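Local coordinates for protein putative acetyltransferase (PDB 3H4Q) that is of unknown function but, as a member of the GNAT family, probably transfers an acetyl group from acetyl-CoA to an as yet unidentified acceptor, at residues Met20-Lys25 / Leu70-Glu75; Leu33-Glu38 / Asp77-Phe82; Ile83-Asp88 / Phe106-Leu111; Thr142-Leu147 / Tyr180-Asn185. One frame throughout, in Å; residues are numbered along the deposited sequence. Where two conformers were deposited one is given.

Interaction 1: residues Met20-Lys25 / Leu70-Glu75; sequences MIRLGK and LYVLEE
Strand 21-23 pairs antiparallel with strand 70-75: Arg-22 and Val-72 form the hydrogen-bonded pair, Arg-22 N to Val-72 O at 2.9 Å and Val-72 N to Arg-22 O at 2.8 Å, and Ile-21/Leu-73 and Leu-23/Tyr-71 are the non-hydrogen-bonded pairs to either side. Two further bonds, Glu-74 N to Met-20 O and Gly-24 N to Leu-70 O, carry the ladder past both ends of the short strand. At the Gly-24 end a water donates to Gly-24 O and to Leu-70 O, so that Leu-70 O receives both the amide and the water. On the face bearing Arg-22 and Val-72, the arginine CG sits between its backbone N and carbonyl carbon (chi1 56°), and the extended chain beyond sets the guanidinium face on Val-72 CG2, which is 3.6 Å from Arg-22 NH1. The salt bridge enters at the guanidinium edge: Arg-22 NE meets Glu-74 OE1 at 2.6 Å, nearly in plane, although the carboxylate is turned 63° from that plane. NH1 turns back to Leu-23 O and also pairs with Asp-28, so two carboxylates share the charge. Leu-23 CD2 lies over one face of the Tyr-71 ring, 4.2 Å from its centroid. Beyond the pair, Ile-21 and Leu-73 rest on Leu-124 of helix 120-134, Tyr-127 of that helix meets Tyr-71 edge-to-face, and strand 78-86 flanks strand 70-75.

Interaction 2: residues Leu33-Glu38 / Asp77-Phe82; sequences LNLVEE and DKIYGF
The Phe-82 ring is met at its edge by two methyl groups of helix 33-38: Val-36 CG2 lies 3.8 Å from Phe-82 CZ, and Leu-35 CD1 lies 4.2 Å from Phe-82 CD1. Both carbons lie near the ring plane, so the helix borders the ring at its rim. A second ring, that of Phe-61 from helix 57-66, meets Phe-82 with the two planes at about 85°. The Phe-82 torsion (chi1 66°) sets CG between the backbone N and the carbonyl carbon, which swings the ring toward the helix. Leu-35 has the largest share of the buried surface: its CD1 methyl reaches the strand backbone at Gly-81 N, 3.6 Å away, and touches Ile-79 CG2 at 3.7 Å. Ile-79 contributes through CG2, the branch anti to its backbone N. The side-chain contacts across the two segments are thus apolar, supplemented by a methyl resting on the backbone. The axes of helix segment 33-38 and strand segment 78-82 approach to 9.0 Å, their directions 67° apart; the helix therefore runs steeply across this strand. Polar tethers come from just beside the packing: Gln-31, on the same helix, bonds Ile-79 N through OE1 and Asp-77 O through NE2. The whole is helix-on-sheet packing of an alpha/beta fold, consistent with the GNAT domain, in which helices flank a central mixed sheet.

Interaction 3: residues Ile83-Asp88 / Phe106-Leu111; sequences IVVDQD and FVIHRL
His-109 NE2 donates to Asp-86 OD1 at 2.7 Å, with the acceptor in the imidazole plane but the donor 34° out of the carboxylate plane on the syn side. The same oxygen accepts Asp-88 N from the opposite face of the carboxylate, closing an Asx turn; two N-H groups thus fix the carboxylate's rotation. At the strand end, Gln-87 stacks on Phe-106: its CG stands over the ring centre, 3.8 Å from the centroid, and its amide lies 22° from the ring plane, steadied by a bond from NE2 to Gly-104 O. The apolar face joins Ile-83 CD1 to Leu-111 CD1 at 3.8 Å. Holding these groups is an antiparallel ladder whose register shifts by one between Val-84 and Val-85: Val-84 N bonds Arg-110 O, while Val-84 O takes His-109 N. Such a beta bulge in this strand is a known GNAT feature that probably helps admit acetyl-CoA here too, and Val-85, Asp-86, Gln-87 and Phe-106 line the pocket of the bound polyether.

Interaction 4: residues Thr142-Leu147 / Tyr180-Asn185; sequences TDTFAL and YAYYKN
Tyr-182, Thr-142 and Thr-144 bury the most surface here, and each works through both backbone and side chain. Thr-142 and Tyr-182 form an antiparallel hydrogen-bonded pair, Thr-142 N to Tyr-182 O at 3.0 Å and Tyr-182 N to Thr-142 O at 2.8 Å. On the sheet face they share, Thr-142 CG2 touches Tyr-182 CB at 3.8 Å, while Thr-142 OG1 turns to Ile-108 O on the neighbouring strand. The Tyr-182 ring presents its edge to Asp-143 CA and Thr-144 OG1, and stacks with Phe-155 of helix 153-157. Thr-144, opening a 3-10 turn, bonds Tyr-180 twice: its N reaches Tyr-180 O at 2.8 Å, and its OG1 accepts Tyr-180 N at 2.8 Å. That hydroxyl lies anti to the carbonyl carbon (chi1 -62°), which puts OG1 next to the Thr-144 N-H, and the two groups reach the N and O of one residue. Side-chain oxygen thus replaces a backbone carbonyl where the strand bends into the turn, extending the ladder and satisfying Tyr-180 N.

All four contacts bear on one mixed sheet, whose order across the sheet is 21-23, 70-75, 78-86, 106-112, 139-143, 181-185, 161-162. Interactions 1 and 2 adjoin through Leu-73 O to Tyr-80 N at 2.8 Å, and interactions 1 and 3 through Tyr-71 N to Ile-83 O at 2.9 Å. Interaction 3 meets interaction 4 at Leu-111 N and Ala-146 O, 2.9 Å apart, with centres about 10 Å apart. Interactions 1 and 4, about 22 Å apart between centres, lie on opposite sides of the chain's centre. A bound polyether, probably from crystallisation, occupies a pocket drawing Leu-23 and Tyr-71 from interaction 1 and Val-85, Asp-86, Gln-87 and Phe-106 from interaction 3.

Interaction 1: residues Met20-Lys25 / Leu70-Glu75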
loop_
_atom_site.group_PDB
_atom_site.type_symbol
_atom_site.label_atom_id
_atom_site.label_comp_id
_atom_site.label_asym_id
_atom_site.label_seq_id
_atom_site.Cartn_x
_atom_site.Cartn_y
_atom_site.Cartn_z
HETATM N N MSE A 20 -14.120 -9.186 0.578
HETATM C CA MSE A 20 -13.284 -9.859 1.609
HETATM C C MSE A 20 -11.861 -9.369 1.617
HETATM O O MSE A 20 -10.872 -10.108 1.515
HETATM C CB MSE A 20 -13.389 -11.383 1.734
HETATM C CG MSE A 20 -12.684 -11.922 3.067
HETATM SE SE MSE A 20 -13.583 -11.773 4.854
HETATM C CE MSE A 20 -13.892 -9.791 5.071
ATOM N N ILE A 21 -11.836 -8.048 1.705
ATOM C CA ILE A 21 -10.697 -7.316 2.097
ATOM C C ILE A 21 -11.018 -7.136 3.591
ATOM O O ILE A 21 -12.170 -6.979 3.968
ATOM C CB ILE A 21 -10.636 -6.013 1.334
ATOM C CG1 ILE A 21 -10.262 -6.345 -0.129
ATOM C CG2 ILE A 21 -9.646 -5.069 2.003
ATOM C CD1 ILE A 21 -10.304 -5.179 -1.146
ATOM N N ARG A 22 -10.042 -7.313 4.471
ATOM C CA ARG A 22 -10.305 -7.077 5.872
ATOM C C ARG A 22 -9.020 -6.623 6.493
ATOM O O ARG A 22 -7.992 -6.680 5.843
ATOM C CB ARG A 22 -10.806 -8.338 6.541
ATOM C CG ARG A 22 -9.868 -9.538 6.400
ATOM C CD ARG A 22 -10.245 -10.622 7.355
ATOM N NE ARG A 22 -9.425 -11.821 7.212
ATOM C CZ ARG A 22 -8.193 -11.966 7.708
ATOM N NH1 ARG A 22 -7.604 -10.987 8.383
ATOM N NH2 ARG A 22 -7.546 -13.110 7.531
ATOM N N LEU A 23 -9.061 -6.174 7.742
ATOM C CA LEU A 23 -7.822 -5.832 8.411
ATOM C C LEU A 23 -7.035 -7.124 8.665
ATOM O O LEU A 23 -7.612 -8.181 9.009
ATOM C CB LEU A 23 -8.066 -5.168 9.761
ATOM C CG LEU A 23 -8.611 -3.756 9.826
ATOM C CD1 LEU A 23 -8.952 -3.472 11.314
ATOM C CD2 LEU A 23 -7.608 -2.757 9.246
ATOM N N GLY A 24 -5.718 -7.004 8.545
ATOM C CA GLY A 24 -4.819 -8.094 8.833
ATOM C C GLY A 24 -4.754 -8.260 10.331
ATOM O O GLY A 24 -4.986 -7.324 11.078
ATOM N N LYS A 25 -4.439 -9.467 10.755
ATOM C CA LYS A 25 -4.329 -9.805 12.139
ATOM C C LYS A 25 -2.973 -10.469 12.325
ATOM O O LYS A 25 -2.286 -10.802 11.360
ATOM C CB LYS A 25 -5.440 -10.769 12.500
ATOM C CG LYS A 25 -6.824 -10.177 12.333
ATOM C CD LYS A 25 -7.925 -11.131 12.828
ATOM C CE LYS A 25 -8.072 -12.391 11.937
ATOM N NZ LYS A 25 -9.090 -13.351 12.462
ATOM N N LEU A 70 -3.122 -2.177 8.301
ATOM C CA LEU A 70 -2.830 -3.149 7.253
ATOM C C LEU A 70 -4.076 -3.929 6.880
ATOM O O LEU A 70 -4.755 -4.446 7.739
ATOM C CB LEU A 70 -1.695 -4.085 7.721
ATOM C CG LEU A 70 -1.133 -5.135 6.741
ATOM C CD1 LEU A 70 0.354 -5.396 7.034
ATOM C CD2 LEU A 70 -1.917 -6.475 6.707
ATOM N N TYR A 71 -4.401 -3.964 5.596
ATOM C CA TYR A 71 -5.529 -4.753 5.099
ATOM C C TYR A 71 -4.985 -5.914 4.286
ATOM O O TYR A 71 -3.909 -5.782 3.662
ATOM C CB TYR A 71 -6.401 -3.953 4.150
ATOM C CG TYR A 71 -7.205 -2.818 4.721
ATOM C CD1 TYR A 71 -6.690 -1.539 4.791
ATOM C CD2 TYR A 71 -8.516 -3.018 5.131
ATOM C CE1 TYR A 71 -7.452 -0.490 5.265
ATOM C CE2 TYR A 71 -9.280 -1.983 5.616
ATOM C CZ TYR A 71 -8.745 -0.722 5.677
ATOM O OH TYR A 71 -9.511 0.302 6.159
ATOM N N VAL A 72 -5.746 -7.011 4.257
ATOM C CA VAL A 72 -5.416 -8.206 3.483
ATOM C C VAL A 72 -6.593 -8.591 2.598
ATOM O O VAL A 72 -7.740 -8.244 2.909
ATOM C CB VAL A 72 -5.096 -9.445 4.371
ATOM C CG1 VAL A 72 -3.814 -9.228 5.161
ATOM C CG2 VAL A 72 -6.287 -9.819 5.278
ATOM N N LEU A 73 -6.311 -9.259 1.474
ATOM C CA LEU A 73 -7.376 -9.794 0.612
ATOM C C LEU A 73 -7.239 -11.295 0.825
ATOM O O LEU A 73 -6.158 -11.856 0.652
ATOM C CB LEU A 73 -7.231 -9.352 -0.842
ATOM C CG LEU A 73 -8.380 -9.769 -1.780
ATOM C CD1 LEU A 73 -8.400 -8.907 -3.012
ATOM C CD2 LEU A 73 -8.262 -11.208 -2.184
ATOM N N GLU A 74 -8.326 -11.925 1.235
ATOM C CA GLU A 74 -8.320 -13.317 1.633
ATOM C C GLU A 74 -9.502 -14.099 1.078
ATOM O O GLU A 74 -10.625 -13.643 1.191
ATOM C CB GLU A 74 -8.461 -13.343 3.149
ATOM C CG GLU A 74 -8.684 -14.732 3.736
ATOM C CD GLU A 74 -9.782 -14.755 4.781
ATOM O OE1 GLU A 74 -9.947 -13.770 5.517
ATOM O OE2 GLU A 74 -10.494 -15.769 4.865
ATOM N N GLU A 75 -9.248 -15.274 0.497
ATOM C CA GLU A 75 -10.308 -16.212 0.094
ATOM C C GLU A 75 -9.914 -17.525 0.763
ATOM O O GLU A 75 -8.719 -17.826 0.864
ATOM C CB GLU A 75 -10.441 -16.373 -1.421
ATOM C CG GLU A 75 -11.513 -17.400 -1.842
HETATM O O HOH W 1 -4.138 -4.441 10.427
#

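Interaction 2: residues Leu33-Glu38 / Asp77-Phe82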
loop_
_atom_site.group_PDB
_atom_site.type_symbol
_atom_site.label_atom_id
_atom_site.label_comp_id
_atom_site.label_asym_id
_atom_site.label_seq_id
_atom_site.Cartn_x
_atom_site.Cartn_y
_atom_site.Cartn_z
ATOM N N LEU A 33 4.389 -12.319 5.418
ATOM C CA LEU A 33 5.823 -12.443 5.199
ATOM C C LEU A 33 6.152 -13.266 3.956
ATOM O O LEU A 33 7.026 -12.885 3.180
ATOM C CB LEU A 33 6.519 -13.024 6.425
ATOM C CG LEU A 33 6.557 -12.092 7.631
ATOM C CD1 LEU A 33 7.169 -12.790 8.839
ATOM C CD2 LEU A 33 7.342 -10.836 7.293
ATOM N N ASN A 34 5.447 -14.372 3.748
ATOM C CA ASN A 34 5.703 -15.205 2.579
ATOM C C ASN A 34 5.368 -14.466 1.269
ATOM O O ASN A 34 5.966 -14.734 0.251
ATOM C CB ASN A 34 4.935 -16.507 2.684
ATOM C CG ASN A 34 5.229 -17.450 1.552
ATOM O OD1 ASN A 34 6.279 -18.077 1.498
ATOM N ND2 ASN A 34 4.272 -17.594 0.660
ATOM N N LEU A 35 4.422 -13.534 1.292
ATOM C CA LEU A 35 4.133 -12.735 0.089
ATOM C C LEU A 35 5.302 -11.781 -0.206
ATOM O O LEU A 35 5.677 -11.584 -1.364
ATOM C CB LEU A 35 2.829 -11.950 0.214
ATOM C CG LEU A 35 1.546 -12.784 0.176
ATOM C CD1 LEU A 35 0.318 -11.880 0.333
ATOM C CD2 LEU A 35 1.408 -13.631 -1.081
ATOM N N VAL A 36 5.866 -11.198 0.850
ATOM C CA VAL A 36 7.025 -10.331 0.713
ATOM C C VAL A 36 8.186 -11.112 0.106
ATOM O O VAL A 36 8.741 -10.696 -0.906
ATOM C CB VAL A 36 7.467 -9.724 2.059
ATOM C CG1 VAL A 36 8.817 -9.043 1.907
ATOM C CG2 VAL A 36 6.419 -8.752 2.573
ATOM N N GLU A 37 8.526 -12.250 0.698
ATOM C CA GLU A 37 9.621 -13.061 0.187
ATOM C C GLU A 37 9.359 -13.576 -1.234
ATOM O O GLU A 37 10.299 -13.753 -2.013
ATOM C CB GLU A 37 9.949 -14.216 1.145
ATOM C CG GLU A 37 10.532 -13.766 2.496
ATOM N N GLU A 38 8.099 -13.823 -1.570
ATOM C CA GLU A 38 7.735 -14.258 -2.916
ATOM C C GLU A 38 8.051 -13.111 -3.892
ATOM O O GLU A 38 8.606 -13.343 -4.977
ATOM C CB GLU A 38 6.261 -14.658 -2.945
ATOM C CG GLU A 38 5.695 -15.141 -4.276
ATOM C CD GLU A 38 4.213 -15.562 -4.159
ATOM O OE1 GLU A 38 3.935 -16.610 -3.516
ATOM O OE2 GLU A 38 3.337 -14.858 -4.734
ATOM N N ASP A 77 -8.876 -19.680 3.713
ATOM C CA ASP A 77 -8.053 -19.047 4.751
ATOM C C ASP A 77 -6.817 -18.332 4.144
ATOM O O ASP A 77 -6.056 -17.696 4.878
ATOM C CB ASP A 77 -7.632 -20.078 5.803
ATOM N N LYS A 78 -6.671 -18.378 2.811
ATOM C CA LYS A 78 -5.491 -17.877 2.108
ATOM C C LYS A 78 -5.442 -16.378 1.779
ATOM O O LYS A 78 -6.381 -15.823 1.210
ATOM C CB LYS A 78 -5.327 -18.668 0.809
ATOM C CG LYS A 78 -4.069 -18.351 0.029
ATOM N N ILE A 79 -4.304 -15.756 2.093
ATOM C CA ILE A 79 -4.057 -14.353 1.823
ATOM C C ILE A 79 -3.386 -14.152 0.456
ATOM O O ILE A 79 -2.340 -14.720 0.188
ATOM C CB ILE A 79 -3.230 -13.747 2.974
ATOM C CG1 ILE A 79 -4.151 -13.610 4.204
ATOM C CG2 ILE A 79 -2.644 -12.369 2.572
ATOM C CD1 ILE A 79 -3.415 -13.361 5.453
ATOM N N TYR A 80 -4.006 -13.348 -0.406
ATOM C CA TYR A 80 -3.538 -13.128 -1.780
ATOM C C TYR A 80 -2.910 -11.765 -2.023
ATOM O O TYR A 80 -2.448 -11.489 -3.136
ATOM C CB TYR A 80 -4.690 -13.346 -2.763
ATOM C CG TYR A 80 -5.138 -14.778 -2.814
ATOM C CD1 TYR A 80 -4.419 -15.718 -3.533
ATOM C CD2 TYR A 80 -6.261 -15.202 -2.139
ATOM C CE1 TYR A 80 -4.816 -17.036 -3.594
ATOM C CE2 TYR A 80 -6.666 -16.536 -2.185
ATOM C CZ TYR A 80 -5.937 -17.443 -2.917
ATOM O OH TYR A 80 -6.322 -18.775 -2.962
ATOM N N GLY A 81 -2.902 -10.918 -0.997
ATOM C CA GLY A 81 -2.228 -9.634 -1.059
ATOM C C GLY A 81 -2.474 -8.810 0.186
ATOM O O GLY A 81 -3.356 -9.140 0.982
ATOM N N PHE A 82 -1.692 -7.751 0.379
ATOM C CA PHE A 82 -1.934 -6.819 1.480
ATOM C C PHE A 82 -1.561 -5.394 1.090
ATOM O O PHE A 82 -0.897 -5.176 0.084
ATOM C CB PHE A 82 -1.178 -7.224 2.751
ATOM C CG PHE A 82 0.316 -7.141 2.633
ATOM C CD1 PHE A 82 1.051 -8.217 2.159
ATOM C CD2 PHE A 82 0.991 -6.001 3.042
ATOM C CE1 PHE A 82 2.431 -8.153 2.070
ATOM C CE2 PHE A 82 2.374 -5.923 2.949
ATOM C CZ PHE A 82 3.096 -7.008 2.462
#

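Interaction 3: residues Ile83-Asp88 / Phe106-Leu111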
loop_
_atom_site.group_PDB
_atom_site.type_symbol
_atom_site.label_atom_id
_atom_site.label_comp_id
_atom_site.label_asym_id
_atom_site.label_seq_id
_atom_site.Cartn_x
_atom_site.Cartn_y
_atom_site.Cartn_z
ATOM N N ILE A 83 -1.981 -4.446 1.915
ATOM C CA ILE A 83 -1.723 -3.036 1.701
ATOM C C ILE A 83 -1.638 -2.372 3.069
ATOM O O ILE A 83 -2.360 -2.751 3.993
ATOM C CB ILE A 83 -2.847 -2.375 0.849
ATOM C CG1 ILE A 83 -2.479 -0.946 0.432
ATOM C CG2 ILE A 83 -4.181 -2.365 1.593
ATOM C CD1 ILE A 83 -3.375 -0.378 -0.709
ATOM N N VAL A 84 -0.730 -1.409 3.208
ATOM C CA VAL A 84 -0.544 -0.656 4.448
ATOM C C VAL A 84 -0.834 0.803 4.126
ATOM O O VAL A 84 -0.227 1.355 3.213
ATOM C CB VAL A 84 0.877 -0.800 4.910
ATOM C CG1 VAL A 84 1.150 0.087 6.103
ATOM C CG2 VAL A 84 1.154 -2.275 5.230
ATOM N N VAL A 85 -1.772 1.416 4.841
ATOM C CA VAL A 85 -2.150 2.810 4.615
ATOM C C VAL A 85 -2.397 3.517 5.944
ATOM O O VAL A 85 -2.952 2.928 6.883
ATOM C CB VAL A 85 -3.419 2.932 3.765
ATOM C CG1 VAL A 85 -4.576 2.169 4.406
ATOM C CG2 VAL A 85 -3.787 4.386 3.581
ATOM N N ASP A 86 -1.947 4.765 6.028
ATOM C CA ASP A 86 -2.096 5.595 7.218
ATOM C C ASP A 86 -1.788 7.049 6.827
ATOM O O ASP A 86 -1.743 7.369 5.635
ATOM C CB ASP A 86 -1.204 5.082 8.352
ATOM C CG ASP A 86 0.261 5.092 7.996
ATOM O OD1 ASP A 86 0.738 6.117 7.472
ATOM O OD2 ASP A 86 0.943 4.082 8.280
ATOM N N GLN A 87 -1.591 7.918 7.816
ATOM C CA GLN A 87 -1.311 9.333 7.569
ATOM C C GLN A 87 0.096 9.766 8.009
ATOM O O GLN A 87 0.390 10.973 8.074
ATOM C CB GLN A 87 -2.385 10.188 8.244
ATOM C CG GLN A 87 -3.769 10.021 7.633
ATOM C CD GLN A 87 -4.814 10.824 8.375
ATOM O OE1 GLN A 87 -5.023 10.612 9.560
ATOM N NE2 GLN A 87 -5.488 11.739 7.678
ATOM N N ASP A 88 0.957 8.787 8.285
ATOM C CA ASP A 88 2.348 9.049 8.625
ATOM C C ASP A 88 3.090 9.271 7.302
ATOM O O ASP A 88 3.084 8.403 6.441
ATOM C CB ASP A 88 2.958 7.861 9.363
ATOM C CG ASP A 88 2.245 7.543 10.676
ATOM O OD1 ASP A 88 1.707 8.479 11.307
ATOM O OD2 ASP A 88 2.240 6.354 11.086
ATOM N N PHE A 106 -3.500 10.956 3.303
ATOM C CA PHE A 106 -3.256 9.529 3.528
ATOM C C PHE A 106 -2.061 9.078 2.676
ATOM O O PHE A 106 -1.750 9.690 1.649
ATOM C CB PHE A 106 -4.498 8.693 3.212
ATOM C CG PHE A 106 -5.523 8.729 4.292
ATOM C CD1 PHE A 106 -6.407 9.783 4.389
ATOM C CD2 PHE A 106 -5.587 7.732 5.235
ATOM C CE1 PHE A 106 -7.352 9.826 5.403
ATOM C CE2 PHE A 106 -6.531 7.782 6.247
ATOM C CZ PHE A 106 -7.410 8.819 6.321
ATOM N N VAL A 107 -1.398 8.010 3.118
ATOM C CA VAL A 107 -0.198 7.512 2.470
ATOM C C VAL A 107 -0.239 5.995 2.349
ATOM O O VAL A 107 -0.459 5.299 3.349
ATOM C CB VAL A 107 1.056 7.852 3.313
ATOM C CG1 VAL A 107 2.294 7.283 2.663
ATOM C CG2 VAL A 107 1.191 9.360 3.540
ATOM N N ILE A 108 -0.027 5.488 1.137
ATOM C CA ILE A 108 0.061 4.047 0.906
ATOM C C ILE A 108 1.539 3.722 0.962
ATOM O O ILE A 108 2.313 4.152 0.110
ATOM C CB ILE A 108 -0.520 3.650 -0.446
ATOM C CG1 ILE A 108 -2.007 4.023 -0.457
ATOM C CG2 ILE A 108 -0.292 2.135 -0.708
ATOM C CD1 ILE A 108 -2.724 3.720 -1.727
ATOM N N HIS A 109 1.930 2.974 1.983
ATOM C CA HIS A 109 3.328 2.665 2.205
ATOM C C HIS A 109 3.783 1.413 1.559
ATOM O O HIS A 109 4.942 1.307 1.218
ATOM C CB HIS A 109 3.603 2.529 3.696
ATOM C CG HIS A 109 3.351 3.781 4.459
ATOM N ND1 HIS A 109 4.182 4.872 4.361
ATOM C CD2 HIS A 109 2.366 4.126 5.319
ATOM C CE1 HIS A 109 3.727 5.836 5.137
ATOM N NE2 HIS A 109 2.626 5.411 5.729
ATOM N N ARG A 110 2.893 0.442 1.407
ATOM C CA ARG A 110 3.269 -0.817 0.781
ATOM C C ARG A 110 2.033 -1.504 0.227
ATOM O O ARG A 110 0.961 -1.406 0.791
ATOM C CB ARG A 110 3.994 -1.719 1.782
ATOM C CG ARG A 110 4.717 -2.911 1.164
ATOM C CD ARG A 110 5.945 -2.513 0.343
ATOM N NE ARG A 110 6.654 -3.705 -0.123
ATOM C CZ ARG A 110 6.415 -4.367 -1.253
ATOM N NH1 ARG A 110 5.487 -3.969 -2.110
ATOM N NH2 ARG A 110 7.132 -5.447 -1.522
ATOM N N LEU A 111 2.194 -2.159 -0.918
ATOM C CA LEU A 111 1.118 -2.884 -1.607
ATOM C C LEU A 111 1.739 -4.102 -2.293
ATOM O O LEU A 111 2.756 -3.979 -2.964
ATOM C CB LEU A 111 0.468 -2.004 -2.675
ATOM C CG LEU A 111 -0.636 -2.619 -3.553
ATOM C CD1 LEU A 111 -1.797 -3.175 -2.713
ATOM C CD2 LEU A 111 -1.166 -1.574 -4.537
#

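Interaction 4: residues Thr142-Leu147 / Tyr180-Asn185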
loop_
_atom_site.group_PDB
_atom_site.type_symbol
_atom_site.label_atom_id
_atom_site.label_comp_id
_atom_site.label_asym_id
_atom_site.label_seq_id
_atom_site.Cartn_x
_atom_site.Cartn_y
_atom_site.Cartn_z
ATOM N N THR A 142 2.042 8.441 -2.075
ATOM C CA THR A 142 2.777 7.192 -2.054
ATOM C C THR A 142 4.097 7.412 -2.755
ATOM O O THR A 142 4.447 8.542 -3.061
ATOM C CB THR A 142 1.980 6.056 -2.733
ATOM O OG1 THR A 142 2.660 4.803 -2.544
ATOM C CG2 THR A 142 1.761 6.336 -4.217
ATOM N N ASP A 143 4.845 6.344 -2.986
ATOM C CA ASP A 143 6.129 6.467 -3.642
ATOM C C ASP A 143 6.508 5.159 -4.320
ATOM O O ASP A 143 5.925 4.104 -4.035
ATOM C CB ASP A 143 7.200 6.942 -2.645
ATOM C CG ASP A 143 7.420 5.968 -1.507
ATOM O OD1 ASP A 143 8.076 4.936 -1.747
ATOM O OD2 ASP A 143 6.987 6.260 -0.367
ATOM N N THR A 144 7.481 5.244 -5.223
ATOM C CA THR A 144 7.941 4.092 -5.992
ATOM C C THR A 144 8.155 2.851 -5.134
ATOM O O THR A 144 7.811 1.732 -5.540
ATOM C CB THR A 144 9.252 4.412 -6.684
ATOM O OG1 THR A 144 9.038 5.497 -7.589
ATOM C CG2 THR A 144 9.773 3.210 -7.446
ATOM N N PHE A 145 8.666 3.062 -3.926
ATOM C CA PHE A 145 9.014 1.960 -3.052
ATOM C C PHE A 145 7.849 1.235 -2.449
ATOM O O PHE A 145 8.044 0.175 -1.892
ATOM C CB PHE A 145 9.967 2.418 -1.945
ATOM C CG PHE A 145 11.179 3.133 -2.460
ATOM C CD1 PHE A 145 12.077 2.480 -3.294
ATOM C CD2 PHE A 145 11.427 4.455 -2.109
ATOM C CE1 PHE A 145 13.206 3.134 -3.782
ATOM C CE2 PHE A 145 12.554 5.115 -2.585
ATOM C CZ PHE A 145 13.442 4.451 -3.424
ATOM N N ALA A 146 6.644 1.776 -2.560
ATOM C CA ALA A 146 5.450 1.108 -2.023
ATOM C C ALA A 146 5.070 -0.129 -2.840
ATOM O O ALA A 146 4.411 -1.033 -2.334
ATOM C CB ALA A 146 4.278 2.092 -1.993
ATOM N N LEU A 147 5.478 -0.173 -4.109
ATOM C CA LEU A 147 5.088 -1.254 -4.989
ATOM C C LEU A 147 6.272 -2.034 -5.487
ATOM O O LEU A 147 7.375 -1.551 -5.471
ATOM C CB LEU A 147 4.277 -0.697 -6.161
ATOM C CG LEU A 147 2.780 -0.467 -5.854
ATOM C CD1 LEU A 147 2.546 0.390 -4.609
ATOM C CD2 LEU A 147 2.080 0.157 -7.069
ATOM N N TYR A 180 10.413 7.923 -7.330
ATOM C CA TYR A 180 9.518 9.061 -7.349
ATOM C C TYR A 180 8.529 8.998 -6.209
ATOM O O TYR A 180 8.212 7.926 -5.685
ATOM C CB TYR A 180 8.720 9.109 -8.669
ATOM C CG TYR A 180 9.553 8.982 -9.931
ATOM C CD1 TYR A 180 10.180 10.082 -10.490
ATOM C CD2 TYR A 180 9.700 7.748 -10.567
ATOM C CE1 TYR A 180 10.940 9.957 -11.630
ATOM C CE2 TYR A 180 10.466 7.615 -11.707
ATOM C CZ TYR A 180 11.080 8.716 -12.235
ATOM O OH TYR A 180 11.830 8.584 -13.386
ATOM N N ALA A 181 8.047 10.175 -5.841
ATOM C CA ALA A 181 6.987 10.315 -4.877
ATOM C C ALA A 181 5.811 10.610 -5.766
ATOM O O ALA A 181 5.971 11.208 -6.830
ATOM C CB ALA A 181 7.249 11.464 -3.952
ATOM N N TYR A 182 4.634 10.188 -5.332
ATOM C CA TYR A 182 3.416 10.381 -6.089
ATOM C C TYR A 182 2.292 10.947 -5.227
ATOM O O TYR A 182 2.243 10.712 -4.009
ATOM C CB TYR A 182 2.901 9.033 -6.571
ATOM C CG TYR A 182 3.690 8.336 -7.644
ATOM C CD1 TYR A 182 4.729 7.470 -7.322
ATOM C CD2 TYR A 182 3.338 8.471 -8.976
ATOM C CE1 TYR A 182 5.421 6.798 -8.301
ATOM C CE2 TYR A 182 4.034 7.807 -9.970
ATOM C CZ TYR A 182 5.069 6.971 -9.627
ATOM O OH TYR A 182 5.747 6.311 -10.614
ATOM N N TYR A 183 1.377 11.666 -5.874
ATOM C CA TYR A 183 0.171 12.125 -5.211
ATOM C C TYR A 183 -1.003 11.878 -6.129
ATOM O O TYR A 183 -0.854 11.778 -7.343
ATOM C CB TYR A 183 0.234 13.617 -4.853
ATOM C CG TYR A 183 0.170 14.532 -6.049
ATOM C CD1 TYR A 183 -1.052 14.943 -6.577
ATOM C CD2 TYR A 183 1.322 14.978 -6.652
ATOM C CE1 TYR A 183 -1.111 15.768 -7.683
ATOM C CE2 TYR A 183 1.276 15.803 -7.760
ATOM C CZ TYR A 183 0.056 16.197 -8.271
ATOM O OH TYR A 183 0.015 17.024 -9.373
ATOM N N LYS A 184 -2.175 11.779 -5.524
ATOM C CA LYS A 184 -3.429 11.661 -6.248
ATOM C C LYS A 184 -4.403 12.634 -5.613
ATOM O O LYS A 184 -4.591 12.614 -4.394
ATOM C CB LYS A 184 -4.023 10.255 -6.179
ATOM C CG LYS A 184 -5.353 10.187 -6.911
ATOM C CD LYS A 184 -5.975 8.811 -7.002
ATOM C CE LYS A 184 -7.084 8.846 -8.073
ATOM N NZ LYS A 184 -7.707 7.512 -8.314
ATOM N N ASN A 185 -4.991 13.496 -6.439
ATOM C CA ASN A 185 -6.010 14.428 -5.996
ATOM C C ASN A 185 -7.324 13.671 -6.127
ATOM O O ASN A 185 -7.729 13.311 -7.234
ATOM C CB ASN A 185 -6.015 15.682 -6.874
ATOM C CG ASN A 185 -6.980 16.756 -6.379
ATOM O OD1 ASN A 185 -7.389 16.758 -5.219
ATOM N ND2 ASN A 185 -7.329 17.686 -7.258
#